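Local structure of myosin-2 (Saccharomyces cerevisiae, 6IXO) at residues Leu97-Arg109 / Phe208-Glu222. The protein carries organelles and other cargo along actin cables for their segregation, using the globular cargo-binding tail domain described here to hold receptor proteins. Sequence-based numbering, arbitrary orientation.
With SO4 (sulfate ion), chain B.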
loop_
_atom_site.group_PDB
_atom_site.type_symbol
_atom_site.label_atom_id
_atom_site.label_comp_id
_atom_site.label_asym_id
_atom_site.label_seq_id
_atom_site.Cartn_x
_atom_site.Cartn_y
_atom_site.Cartn_z
ATOM N N LEU A 97 8.615 -6.154 -4.505
ATOM C CA LEU A 97 7.227 -5.687 -4.486
ATOM C C LEU A 97 7.018 -4.375 -3.738
ATOM O O LEU A 97 6.354 -3.467 -4.232
ATOM C CB LEU A 97 6.334 -6.774 -3.858
ATOM C CG LEU A 97 4.872 -6.358 -3.731
ATOM C CD1 LEU A 97 4.235 -6.073 -5.059
ATOM C CD2 LEU A 97 4.149 -7.524 -3.027
ATOM N N ILE A 98 7.584 -4.255 -2.546
ATOM C CA ILE A 98 7.324 -3.052 -1.759
ATOM C C ILE A 98 8.077 -1.830 -2.353
ATOM O O ILE A 98 7.429 -0.833 -2.671
ATOM C CB ILE A 98 7.702 -3.257 -0.248
ATOM C CG1 ILE A 98 6.707 -4.248 0.393
ATOM C CG2 ILE A 98 7.704 -1.913 0.492
ATOM C CD1 ILE A 98 7.280 -4.913 1.751
ATOM N N PRO A 99 9.417 -1.903 -2.510
ATOM C CA PRO A 99 10.042 -0.686 -3.075
ATOM C C PRO A 99 9.534 -0.345 -4.474
ATOM O O PRO A 99 9.310 0.846 -4.727
ATOM C CB PRO A 99 11.556 -1.016 -3.105
ATOM C CG PRO A 99 11.646 -2.498 -2.896
ATOM C CD PRO A 99 10.418 -2.915 -2.141
ATOM N N SER A 100 9.316 -1.328 -5.356
ATOM C CA SER A 100 8.886 -0.947 -6.716
ATOM C C SER A 100 7.500 -0.363 -6.683
ATOM O O SER A 100 7.192 0.557 -7.419
ATOM C CB SER A 100 8.949 -2.120 -7.670
ATOM O OG SER A 100 10.303 -2.520 -7.834
ATOM N N GLY A 101 6.640 -0.886 -5.816
ATOM C CA GLY A 101 5.296 -0.327 -5.758
ATOM C C GLY A 101 5.281 1.094 -5.235
ATOM O O GLY A 101 4.551 1.945 -5.721
ATOM N N VAL A 102 6.071 1.367 -4.209
ATOM C CA VAL A 102 6.069 2.716 -3.647
ATOM C C VAL A 102 6.659 3.701 -4.679
ATOM O O VAL A 102 6.171 4.835 -4.858
ATOM C CB VAL A 102 6.880 2.764 -2.328
ATOM C CG1 VAL A 102 6.965 4.194 -1.794
ATOM C CG2 VAL A 102 6.202 1.796 -1.239
ATOM N N PHE A 103 7.703 3.230 -5.339
ATOM C CA PHE A 103 8.355 3.977 -6.419
ATOM C C PHE A 103 7.315 4.426 -7.438
ATOM O O PHE A 103 7.240 5.616 -7.807
ATOM C CB PHE A 103 9.414 3.081 -7.082
ATOM C CG PHE A 103 10.115 3.740 -8.259
ATOM C CD1 PHE A 103 11.212 4.569 -8.046
ATOM C CD2 PHE A 103 9.699 3.470 -9.558
ATOM C CE1 PHE A 103 11.872 5.177 -9.134
ATOM C CE2 PHE A 103 10.387 4.057 -10.665
ATOM C CZ PHE A 103 11.463 4.897 -10.424
ATOM N N TRP A 104 6.512 3.478 -7.924
ATOM C CA TRP A 104 5.531 3.827 -8.953
ATOM C C TRP A 104 4.406 4.691 -8.394
ATOM O O TRP A 104 3.912 5.569 -9.087
ATOM C CB TRP A 104 4.981 2.563 -9.648
ATOM C CG TRP A 104 5.970 2.104 -10.649
ATOM C CD1 TRP A 104 6.737 0.991 -10.605
ATOM C CD2 TRP A 104 6.384 2.837 -11.810
ATOM N NE1 TRP A 104 7.582 0.951 -11.676
ATOM C CE2 TRP A 104 7.399 2.085 -12.431
ATOM C CE3 TRP A 104 5.993 4.051 -12.378
ATOM C CZ2 TRP A 104 8.022 2.500 -13.599
ATOM C CZ3 TRP A 104 6.644 4.484 -13.541
ATOM C CH2 TRP A 104 7.633 3.703 -14.135
ATOM N N LEU A 105 4.002 4.465 -7.145
ATOM C CA LEU A 105 3.037 5.374 -6.526
ATOM C C LEU A 105 3.572 6.808 -6.509
ATOM O O LEU A 105 2.828 7.768 -6.770
ATOM C CB LEU A 105 2.707 4.910 -5.082
ATOM C CG LEU A 105 1.846 3.611 -5.008
ATOM C CD1 LEU A 105 1.728 3.123 -3.524
ATOM C CD2 LEU A 105 0.462 3.835 -5.610
ATOM N N ALA A 106 4.850 6.961 -6.149
ATOM C CA ALA A 106 5.448 8.304 -6.086
ATOM C C ALA A 106 5.397 8.953 -7.484
ATOM O O ALA A 106 5.053 10.146 -7.642
ATOM C CB ALA A 106 6.865 8.231 -5.615
ATOM N N ASN A 107 5.740 8.160 -8.492
ATOM C CA ASN A 107 5.858 8.710 -9.848
ATOM C C ASN A 107 4.512 9.075 -10.449
ATOM O O ASN A 107 4.353 10.118 -11.106
ATOM C CB ASN A 107 6.615 7.732 -10.747
ATOM C CG ASN A 107 8.092 7.953 -10.654
ATOM O OD1 ASN A 107 8.660 8.859 -11.325
ATOM N ND2 ASN A 107 8.736 7.222 -9.739
ATOM N N VAL A 108 3.522 8.231 -10.212
ATOM C CA VAL A 108 2.179 8.520 -10.727
ATOM C C VAL A 108 1.598 9.706 -9.962
ATOM O O VAL A 108 0.915 10.570 -10.543
ATOM C CB VAL A 108 1.264 7.277 -10.648
ATOM C CG1 VAL A 108 -0.179 7.650 -10.943
ATOM C CG2 VAL A 108 1.760 6.211 -11.646
ATOM N N ARG A 109 1.911 9.808 -8.664
ATOM C CA ARG A 109 1.467 11.004 -7.937
ATOM C C ARG A 109 2.114 12.259 -8.527
ATOM O O ARG A 109 1.493 13.339 -8.587
ATOM C CB ARG A 109 1.805 10.919 -6.437
ATOM C CG ARG A 109 1.263 12.104 -5.646
ATOM C CD ARG A 109 -0.269 12.154 -5.735
ATOM N NE ARG A 109 -0.844 13.156 -4.818
ATOM C CZ ARG A 109 -2.152 13.439 -4.757
ATOM N NH1 ARG A 109 -3.021 12.812 -5.583
ATOM N NH2 ARG A 109 -2.581 14.370 -3.899
ATOM N N PHE A 208 8.904 -6.929 6.864
ATOM C CA PHE A 208 7.957 -6.539 5.823
ATOM C C PHE A 208 7.330 -5.168 6.085
ATOM O O PHE A 208 7.299 -4.300 5.199
ATOM C CB PHE A 208 6.880 -7.647 5.716
ATOM C CG PHE A 208 5.699 -7.320 4.813
ATOM C CD1 PHE A 208 5.639 -7.839 3.532
ATOM C CD2 PHE A 208 4.623 -6.557 5.273
ATOM C CE1 PHE A 208 4.512 -7.584 2.697
ATOM C CE2 PHE A 208 3.517 -6.307 4.469
ATOM C CZ PHE A 208 3.459 -6.822 3.174
ATOM N N PHE A 209 6.795 -4.974 7.284
ATOM C CA PHE A 209 6.257 -3.661 7.633
ATOM C C PHE A 209 7.363 -2.585 7.728
ATOM O O PHE A 209 7.163 -1.430 7.294
ATOM C CB PHE A 209 5.478 -3.723 8.952
ATOM C CG PHE A 209 4.112 -4.272 8.795
ATOM C CD1 PHE A 209 3.075 -3.468 8.334
ATOM C CD2 PHE A 209 3.854 -5.622 9.069
ATOM C CE1 PHE A 209 1.791 -3.984 8.153
ATOM C CE2 PHE A 209 2.573 -6.153 8.893
ATOM C CZ PHE A 209 1.534 -5.337 8.431
ATOM N N ASN A 210 8.534 -2.933 8.257
ATOM C CA ASN A 210 9.636 -1.951 8.215
ATOM C C ASN A 210 9.975 -1.469 6.803
ATOM O O ASN A 210 10.347 -0.308 6.580
ATOM C CB ASN A 210 10.890 -2.541 8.804
ATOM C CG ASN A 210 11.057 -2.159 10.218
ATOM O OD1 ASN A 210 10.862 -0.994 10.568
ATOM N ND2 ASN A 210 11.414 -3.123 11.056
ATOM N N SER A 211 9.891 -2.395 5.863
ATOM C CA SER A 211 10.232 -2.089 4.477
ATOM C C SER A 211 9.201 -1.116 3.919
ATOM O O SER A 211 9.548 -0.159 3.219
ATOM C CB SER A 211 10.298 -3.382 3.664
ATOM O OG SER A 211 10.619 -3.110 2.308
ATOM N N ILE A 212 7.924 -1.330 4.248
ATOM C CA ILE A 212 6.916 -0.350 3.843
ATOM C C ILE A 212 7.231 0.998 4.452
ATOM O O ILE A 212 7.246 2.020 3.759
ATOM C CB ILE A 212 5.531 -0.778 4.254
ATOM C CG1 ILE A 212 5.136 -2.026 3.456
ATOM C CG2 ILE A 212 4.490 0.312 3.941
ATOM C CD1 ILE A 212 3.828 -2.638 3.925
ATOM N N TYR A 213 7.503 1.005 5.752
ATOM C CA TYR A 213 7.824 2.269 6.416
ATOM C C TYR A 213 8.986 3.014 5.778
ATOM O O TYR A 213 8.883 4.233 5.460
ATOM C CB TYR A 213 8.148 1.983 7.908
ATOM C CG TYR A 213 8.614 3.225 8.646
ATOM C CD1 TYR A 213 7.696 4.102 9.210
ATOM C CD2 TYR A 213 9.966 3.508 8.791
ATOM C CE1 TYR A 213 8.108 5.224 9.910
ATOM C CE2 TYR A 213 10.395 4.632 9.492
ATOM C CZ TYR A 213 9.456 5.486 10.044
ATOM O OH TYR A 213 9.854 6.596 10.746
ATOM N N TRP A 214 10.119 2.323 5.597
ATOM C CA TRP A 214 11.334 3.030 5.139
ATOM C C TRP A 214 11.271 3.424 3.663
ATOM O O TRP A 214 11.816 4.462 3.287
ATOM C CB TRP A 214 12.576 2.185 5.404
ATOM C CG TRP A 214 12.996 2.296 6.811
ATOM C CD1 TRP A 214 12.927 1.318 7.790
ATOM C CD2 TRP A 214 13.487 3.477 7.452
ATOM N NE1 TRP A 214 13.390 1.834 8.982
ATOM C CE2 TRP A 214 13.732 3.153 8.800
ATOM C CE3 TRP A 214 13.751 4.783 7.007
ATOM C CZ2 TRP A 214 14.230 4.087 9.715
ATOM C CZ3 TRP A 214 14.244 5.700 7.907
ATOM C CH2 TRP A 214 14.478 5.351 9.249
ATOM N N CYS A 215 10.585 2.622 2.831
ATOM C CA CYS A 215 10.414 2.976 1.397
ATOM C C CYS A 215 9.554 4.218 1.283
ATOM O O CYS A 215 9.863 5.162 0.524
ATOM C CB CYS A 215 9.788 1.792 0.599
ATOM S SG CYS A 215 11.010 0.488 0.290
ATOM N N MET A 216 8.470 4.245 2.055
ATOM C CA MET A 216 7.609 5.430 2.072
ATOM C C MET A 216 8.296 6.651 2.627
ATOM O O MET A 216 8.170 7.760 2.070
ATOM C CB MET A 216 6.344 5.143 2.858
ATOM C CG MET A 216 5.529 4.098 2.113
ATOM S SD MET A 216 3.801 4.392 2.347
ATOM C CE MET A 216 3.102 3.122 1.302
ATOM N N LYS A 217 9.040 6.472 3.714
ATOM C CA LYS A 217 9.814 7.592 4.261
ATOM C C LYS A 217 10.892 8.112 3.283
ATOM O O LYS A 217 11.014 9.339 3.011
ATOM C CB LYS A 217 10.460 7.159 5.594
ATOM C CG LYS A 217 11.148 8.305 6.301
ATOM C CD LYS A 217 11.298 8.071 7.801
ATOM C CE LYS A 217 11.771 9.374 8.480
ATOM N NZ LYS A 217 11.653 9.327 9.970
ATOM N N SER A 218 11.682 7.180 2.751
ATOM C CA SER A 218 12.821 7.563 1.920
ATOM C C SER A 218 12.338 8.120 0.605
ATOM O O SER A 218 13.017 8.982 0.023
ATOM C CB SER A 218 13.762 6.399 1.644
ATOM O OG SER A 218 14.390 5.939 2.833
ATOM N N PHE A 219 11.192 7.624 0.122
ATOM C CA PHE A 219 10.708 8.066 -1.194
ATOM C C PHE A 219 9.784 9.264 -1.074
ATOM O O PHE A 219 9.074 9.583 -2.031
ATOM C CB PHE A 219 9.979 6.940 -1.955
ATOM C CG PHE A 219 10.872 5.793 -2.347
ATOM C CD1 PHE A 219 12.238 5.822 -2.060
ATOM C CD2 PHE A 219 10.337 4.659 -2.969
ATOM C CE1 PHE A 219 13.070 4.752 -2.386
ATOM C CE2 PHE A 219 11.157 3.593 -3.304
ATOM C CZ PHE A 219 12.535 3.640 -3.008
ATOM N N HIS A 220 9.792 9.899 0.104
ATOM C CA HIS A 220 9.045 11.127 0.356
ATOM C C HIS A 220 7.550 10.955 0.121
ATOM O O HIS A 220 6.906 11.807 -0.450
ATOM C CB HIS A 220 9.599 12.269 -0.531
ATOM C CG HIS A 220 11.089 12.389 -0.469
ATOM N ND1 HIS A 220 11.748 12.852 0.650
ATOM C CD2 HIS A 220 12.048 12.080 -1.373
ATOM C CE1 HIS A 220 13.049 12.843 0.424
ATOM N NE2 HIS A 220 13.259 12.379 -0.794
ATOM N N ILE A 221 6.996 9.846 0.570
ATOM C CA ILE A 221 5.568 9.612 0.405
ATOM C C ILE A 221 4.818 10.257 1.542
ATOM O O ILE A 221 5.229 10.149 2.695
ATOM C CB ILE A 221 5.218 8.105 0.396
ATOM C CG1 ILE A 221 5.918 7.410 -0.762
ATOM C CG2 ILE A 221 3.702 7.917 0.272
ATOM C CD1 ILE A 221 5.514 7.972 -2.103
ATOM N N GLU A 222 3.700 10.889 1.222
ATOM C CA GLU A 222 2.865 11.562 2.217
ATOM C C GLU A 222 2.401 10.588 3.355
ATOM O O GLU A 222 1.941 9.482 3.082
ATOM C CB GLU A 222 1.684 12.217 1.472
ATOM C CG GLU A 222 2.075 13.450 0.526
ATOM C CD GLU A 222 2.476 13.096 -0.954
ATOM O OE1 GLU A 222 2.421 14.022 -1.833
ATOM O OE2 GLU A 222 2.871 11.935 -1.259
HETATM S S SO4 B . 13.533 0.925 12.557
HETATM O O1 SO4 B . 13.004 0.083 13.626
HETATM O O2 SO4 B . 14.300 0.110 11.617
HETATM O O3 SO4 B . 14.389 1.956 13.135
HETATM O O4 SO4 B . 12.430 1.559 11.847
HETATM O O HOH W 1 0.245 14.596 -3.056
#
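F208 offers one face of its ring to the CD1 methyl of I98, a CH-pi contact with the methyl 4.1 Å from the ring centroid and displaced toward the rim. I98 is a knob in a hole made by F208, S211, I212 and C215, and its branching suits the place: CG1 lies beside the backbone N (chi1 -69°) and carries CD1 to F208, while CG2 rests on S211 and I212.

W214 does not touch helix 97-109; its indole is covered on one face by Y213, and NE1 makes two weak hydrogen bonds to a sulfate, probably from the crystallisation liquor, that H274 also binds. A leucine here would probably leave the sulfate without its indole donor and bare the Y213 ring edge that now lies over the indole.

The thiol SG of C215 lies alongside P99, 3.8 Å from P99 CB. The small side chains of S211 and C215 are consistent with the close approach of the helices, 9.3 Å between the segment axes. M216 crosses V102 at about a right angle, its CG 4.1 Å from V102 CG2. F219 turns its ring edge to the P99 carbonyl, CE2 lying 3.6 Å from P99 O, while V102 CG1 packs at 3.6 Å from F219 CD2. H220, with positive phi, is the C-prime residue of a Schellman motif that ends the helix. I221 continues the apolar seam, CG1 3.5 Å from V102 CG1 and CD1 against A106, whose single methyl admits the isoleucine. E222, N-cap of the next helix, is salt-bridged to R387; the opposite charge of R109 is near, but beyond a salt bridge.

The two helices run in nearly the same direction, crossing at -30°, in the buried middle of this all-helical tail domain; helix 134-180 covers V102 and F208, and helix 223-247 packs on I212 and M216.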